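Local coordinates for putative carbohydrate binding protein (Pseudomonas aeruginosa, PDB 3QEC) that probably binds carbohydrates, heparin among them, and may take part in carbohydrate transport and biofilm formation, at residues 24-29 and 102-107; 46-51 and 86-91. One frame throughout, in Å; residues are numbered along the deposited sequence.

Interaction 1 of 2, residues 24-29 and 102-107; sequences GVINGD and DHIPNG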
# COMPACT_ATOMS: atom_id res chain seq x y z
N GLY A 24 -9.33 16.42 -2.71
CA GLY A 24 -7.91 16.15 -2.91
C GLY A 24 -7.58 15.20 -4.04
O GLY A 24 -8.33 14.26 -4.32
N VAL A 25 -6.44 15.45 -4.70
CA VAL A 25 -5.88 14.69 -5.82
C VAL A 25 -4.53 14.10 -5.40
O VAL A 25 -3.67 14.84 -4.92
CB VAL A 25 -5.73 15.61 -7.08
CG1 VAL A 25 -4.85 14.96 -8.15
CG2 VAL A 25 -7.09 15.98 -7.66
N ILE A 26 -4.34 12.78 -5.57
CA ILE A 26 -3.08 12.08 -5.27
C ILE A 26 -2.57 11.45 -6.56
O ILE A 26 -3.33 10.79 -7.27
CB ILE A 26 -3.19 11.03 -4.10
CG1 ILE A 26 -3.54 11.72 -2.76
CG2 ILE A 26 -1.88 10.21 -3.96
CD1 ILE A 26 -3.64 10.77 -1.52
N ASN A 27 -1.29 11.70 -6.89
CA ASN A 27 -0.57 11.15 -8.05
C ASN A 27 0.65 10.42 -7.56
O ASN A 27 1.27 10.83 -6.59
CB ASN A 27 -0.13 12.24 -9.04
CG ASN A 27 -1.21 13.20 -9.41
OD1 ASN A 27 -1.28 14.32 -8.90
ND2 ASN A 27 -2.08 12.78 -10.31
N GLY A 28 1.03 9.37 -8.26
CA GLY A 28 2.21 8.65 -7.85
C GLY A 28 2.70 7.64 -8.84
O GLY A 28 2.07 7.43 -9.88
N ASP A 29 3.81 7.01 -8.48
CA ASP A 29 4.51 5.99 -9.26
C ASP A 29 4.86 4.83 -8.38
O ASP A 29 5.28 5.02 -7.23
CB ASP A 29 5.78 6.59 -9.89
CG ASP A 29 5.49 7.67 -10.91
OD1 ASP A 29 5.01 7.34 -12.02
OD2 ASP A 29 5.74 8.86 -10.61
N ASP A 102 -8.82 10.53 -6.83
CA ASP A 102 -9.57 11.78 -6.88
C ASP A 102 -10.52 11.86 -5.68
O ASP A 102 -10.79 10.84 -5.04
CB ASP A 102 -10.32 11.90 -8.22
CG ASP A 102 -11.33 10.80 -8.50
OD1 ASP A 102 -12.46 10.88 -7.95
OD2 ASP A 102 -10.98 9.86 -9.26
N HIS A 103 -11.00 13.09 -5.35
CA HIS A 103 -11.91 13.38 -4.23
C HIS A 103 -11.41 12.80 -2.89
O HIS A 103 -12.18 12.24 -2.11
CB HIS A 103 -13.34 12.91 -4.56
CG HIS A 103 -13.93 13.65 -5.71
ND1 HIS A 103 -13.96 13.11 -6.99
CD2 HIS A 103 -14.41 14.92 -5.77
CE1 HIS A 103 -14.49 14.04 -7.76
NE2 HIS A 103 -14.77 15.15 -7.07
N ILE A 104 -10.10 12.97 -2.61
CA ILE A 104 -9.49 12.49 -1.38
C ILE A 104 -9.74 13.49 -0.23
O ILE A 104 -9.31 14.65 -0.30
CB ILE A 104 -7.97 12.14 -1.56
CG1 ILE A 104 -7.75 11.02 -2.59
CG2 ILE A 104 -7.27 11.80 -0.22
CD1 ILE A 104 -8.74 9.82 -2.51
N PRO A 105 -10.37 13.01 0.87
CA PRO A 105 -10.59 13.88 2.04
C PRO A 105 -9.32 14.29 2.77
O PRO A 105 -8.28 13.64 2.65
CB PRO A 105 -11.43 13.00 2.97
CG PRO A 105 -12.04 11.98 2.10
CD PRO A 105 -10.97 11.69 1.10
N ASN A 106 -9.42 15.37 3.54
CA ASN A 106 -8.39 15.85 4.45
C ASN A 106 -8.17 14.75 5.48
O ASN A 106 -9.15 14.20 5.99
CB ASN A 106 -8.87 17.14 5.11
CG ASN A 106 -7.93 17.77 6.11
OD1 ASN A 106 -7.38 18.84 5.87
ND2 ASN A 106 -7.86 17.22 7.29
N GLY A 107 -6.91 14.41 5.75
CA GLY A 107 -6.58 13.36 6.70
C GLY A 107 -5.24 12.72 6.48
O GLY A 107 -4.46 13.18 5.65
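G24 and I104 form an antiparallel hydrogen-bonded pair, their CA atoms 4.3 Å apart, where the start of strand 24-33 meets the end of strand 98-104. Two backbone hydrogen bonds join them: I104 N gives a nearly straight bond to G24 O (2.8 Å, 172° at the hydrogen), whereas the return bond from G24 N to I104 O, at 3.0 Å, is clearly bent (136°). H103 N also lies close to G24 O but points too poorly to bond. H103 and I104 therefore both face the single residue G24, a G1 beta bulge, with H103 in the left-handed backbone region that marks its first position.

Among apolar groups, the contact is the tip of I26 against a branch of I104, I26 CD1 to I104 CG2 at 4.0 Å, the two side chains crossing at about a right angle. CG2 of I104, anti to its backbone N, is the branch that meets I26. F101 and P143 pack on I26, and L49 of the other sheet touches both isoleucines.

The polar side chains at the bulge point away from strand 24-29. H103 ND1 donates to D102 OD1 at 2.9 Å, reaching the anti side of that oxygen and lying 18° out of the carboxylate plane; the negative charge would be expected to polarise the imidazole. Beyond the bulge, the P105 carbonyl accepts a bond from Y109 OH.

The chemistry thus divides by side: backbone bonds join the strand ends, with a light I26-I104 contact on the buried face, while the histidine-carboxylate pair occupies the exposed outside of the corner where the chain leaves this sheet.

Interaction 2 of 2, residues 46-51 and 86-91; sequences KVALEP and TYVREA
V47 pairs with A91 and L49 with R89 as antiparallel hydrogen-bonded pairs, with A48 and E90 the non-hydrogen-bonded pair between them; strands 46-51 and 89-91 run at 157°. This is the edge pairing of a four-strand antiparallel sheet, 89-92 being an outermost strand within the chain. V47 N reaches A91 O at 2.7 Å; three more backbone bonds run from A91 N to V47 O and both ways between L49 and R89.

V47, L49, R89 and A91 share one face, where L49 and A91 meet F101 of the other sheet. Beyond the L49-R89 pair, where P51 has no N-H to offer Y87 O, a water on this face donates to L49 O and Y87 O and accepts from R89 NH1, in the guanidinium plane. At the other end the extended K46 chain crosses E90, K46 CD lying 3.4 Å from E90 OE2. E50, its CG between backbone N and carbonyl carbon (chi1 64°), lies side by side with V88. The P51 ring meets Y87 CB through CD.

The backbone thus carries the pairing. The K46-E90 salt bridge, long at 3.8 Å from K46 NZ to E90 OE2, is a loose, exposed contact, whereas the buried E50 carboxylate is satisfied at OE2 by R84 and Y60.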
# COMPACT_ATOMS: atom_id res chain seq x y z
N LYS A 46 -2.96 -3.10 -8.39
CA LYS A 46 -3.87 -2.42 -7.47
C LYS A 46 -3.09 -1.72 -6.35
O LYS A 46 -2.12 -2.28 -5.82
CB LYS A 46 -4.90 -3.40 -6.89
CG LYS A 46 -6.02 -3.71 -7.87
CD LYS A 46 -7.08 -4.61 -7.26
CE LYS A 46 -8.14 -5.01 -8.26
NZ LYS A 46 -9.19 -5.86 -7.66
N VAL A 47 -3.51 -0.48 -6.04
CA VAL A 47 -2.95 0.39 -4.99
C VAL A 47 -4.11 0.76 -4.04
O VAL A 47 -5.17 1.16 -4.50
CB VAL A 47 -2.24 1.66 -5.58
CG1 VAL A 47 -1.72 2.58 -4.48
CG2 VAL A 47 -1.11 1.27 -6.52
N ALA A 48 -3.91 0.58 -2.74
CA ALA A 48 -4.90 0.88 -1.70
C ALA A 48 -4.54 2.15 -0.94
O ALA A 48 -3.37 2.40 -0.64
CB ALA A 48 -5.02 -0.29 -0.73
N LEU A 49 -5.57 2.94 -0.60
CA LEU A 49 -5.42 4.17 0.19
C LEU A 49 -6.49 4.14 1.29
O LEU A 49 -7.68 4.08 0.98
CB LEU A 49 -5.54 5.40 -0.73
CG LEU A 49 -5.48 6.76 -0.08
CD1 LEU A 49 -4.05 7.22 0.06
CD2 LEU A 49 -6.27 7.76 -0.88
N GLU A 50 -6.07 4.11 2.56
CA GLU A 50 -6.99 4.00 3.69
C GLU A 50 -6.56 4.84 4.91
O GLU A 50 -5.38 5.15 5.01
CB GLU A 50 -7.11 2.52 4.12
CG GLU A 50 -5.84 1.88 4.66
CD GLU A 50 -6.04 0.41 4.94
OE1 GLU A 50 -6.91 0.08 5.78
OE2 GLU A 50 -5.38 -0.41 4.28
N PRO A 51 -7.49 5.17 5.87
CA PRO A 51 -7.08 5.94 7.07
C PRO A 51 -5.90 5.31 7.84
O PRO A 51 -5.86 4.09 8.00
CB PRO A 51 -8.35 5.94 7.94
CG PRO A 51 -9.47 5.76 6.96
CD PRO A 51 -8.94 4.86 5.90
N THR A 86 -15.04 -0.55 4.06
CA THR A 86 -15.84 0.59 3.62
C THR A 86 -15.02 1.91 3.56
O THR A 86 -15.44 2.85 2.88
CB THR A 86 -17.12 0.73 4.48
OG1 THR A 86 -17.94 1.75 3.92
CG2 THR A 86 -16.86 1.07 5.92
N TYR A 87 -13.85 1.96 4.22
CA TYR A 87 -12.95 3.12 4.28
C TYR A 87 -11.78 3.04 3.27
O TYR A 87 -11.02 4.00 3.17
CB TYR A 87 -12.37 3.25 5.70
CG TYR A 87 -13.44 3.51 6.74
CD1 TYR A 87 -13.92 4.79 6.98
CD2 TYR A 87 -13.97 2.46 7.50
CE1 TYR A 87 -14.91 5.03 7.93
CE2 TYR A 87 -14.97 2.69 8.44
CZ TYR A 87 -15.44 3.98 8.65
OH TYR A 87 -16.42 4.21 9.59
N VAL A 88 -11.64 1.91 2.55
CA VAL A 88 -10.55 1.67 1.62
C VAL A 88 -10.91 2.19 0.24
O VAL A 88 -11.95 1.83 -0.30
CB VAL A 88 -10.14 0.16 1.57
CG1 VAL A 88 -9.02 -0.09 0.56
CG2 VAL A 88 -9.74 -0.34 2.95
N ARG A 89 -10.03 3.03 -0.33
CA ARG A 89 -10.12 3.56 -1.69
C ARG A 89 -9.08 2.81 -2.52
O ARG A 89 -8.06 2.39 -1.98
CB ARG A 89 -9.91 5.07 -1.73
CG ARG A 89 -11.14 5.84 -1.31
CD ARG A 89 -10.79 7.27 -1.00
NE ARG A 89 -11.98 8.07 -0.71
CZ ARG A 89 -12.41 8.33 0.52
NH1 ARG A 89 -11.76 7.85 1.57
NH2 ARG A 89 -13.50 9.06 0.70
N GLU A 90 -9.33 2.64 -3.81
CA GLU A 90 -8.47 1.83 -4.66
C GLU A 90 -8.25 2.44 -6.05
O GLU A 90 -9.16 3.02 -6.62
CB GLU A 90 -9.14 0.47 -4.81
CG GLU A 90 -8.24 -0.68 -5.21
CD GLU A 90 -9.01 -1.98 -5.23
OE1 GLU A 90 -9.19 -2.57 -4.14
OE2 GLU A 90 -9.50 -2.37 -6.32
N ALA A 91 -7.04 2.25 -6.58
CA ALA A 91 -6.64 2.66 -7.93
C ALA A 91 -5.77 1.59 -8.54
O ALA A 91 -5.07 0.89 -7.81
CB ALA A 91 -5.89 3.98 -7.88
O HOH W 1 -9.62 5.99 2.02

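In the fold
The four segments follow one another as 24-29, 46-51, 86-91 and 102-107, so interaction 2 closes within the span bracketed by interaction 1. Interaction 1 belongs to the mixed sheet built on strand 24-33; interaction 2 forms an edge of the antiparallel sheet, where strand 89-92 flanks strand 46-51. Their centres are 11 Å apart, and side-chain packing bridges the two sheets: I104 CD1 packs on L49 CD2 and on R89 CD, both at 3.6 Å, and I26 CD1 reaches L49 CD1. After strand 98-104 the chain turns its corner and enters strand 107-120 of the other sheet, so backbone connection and shared packing together join the two layers.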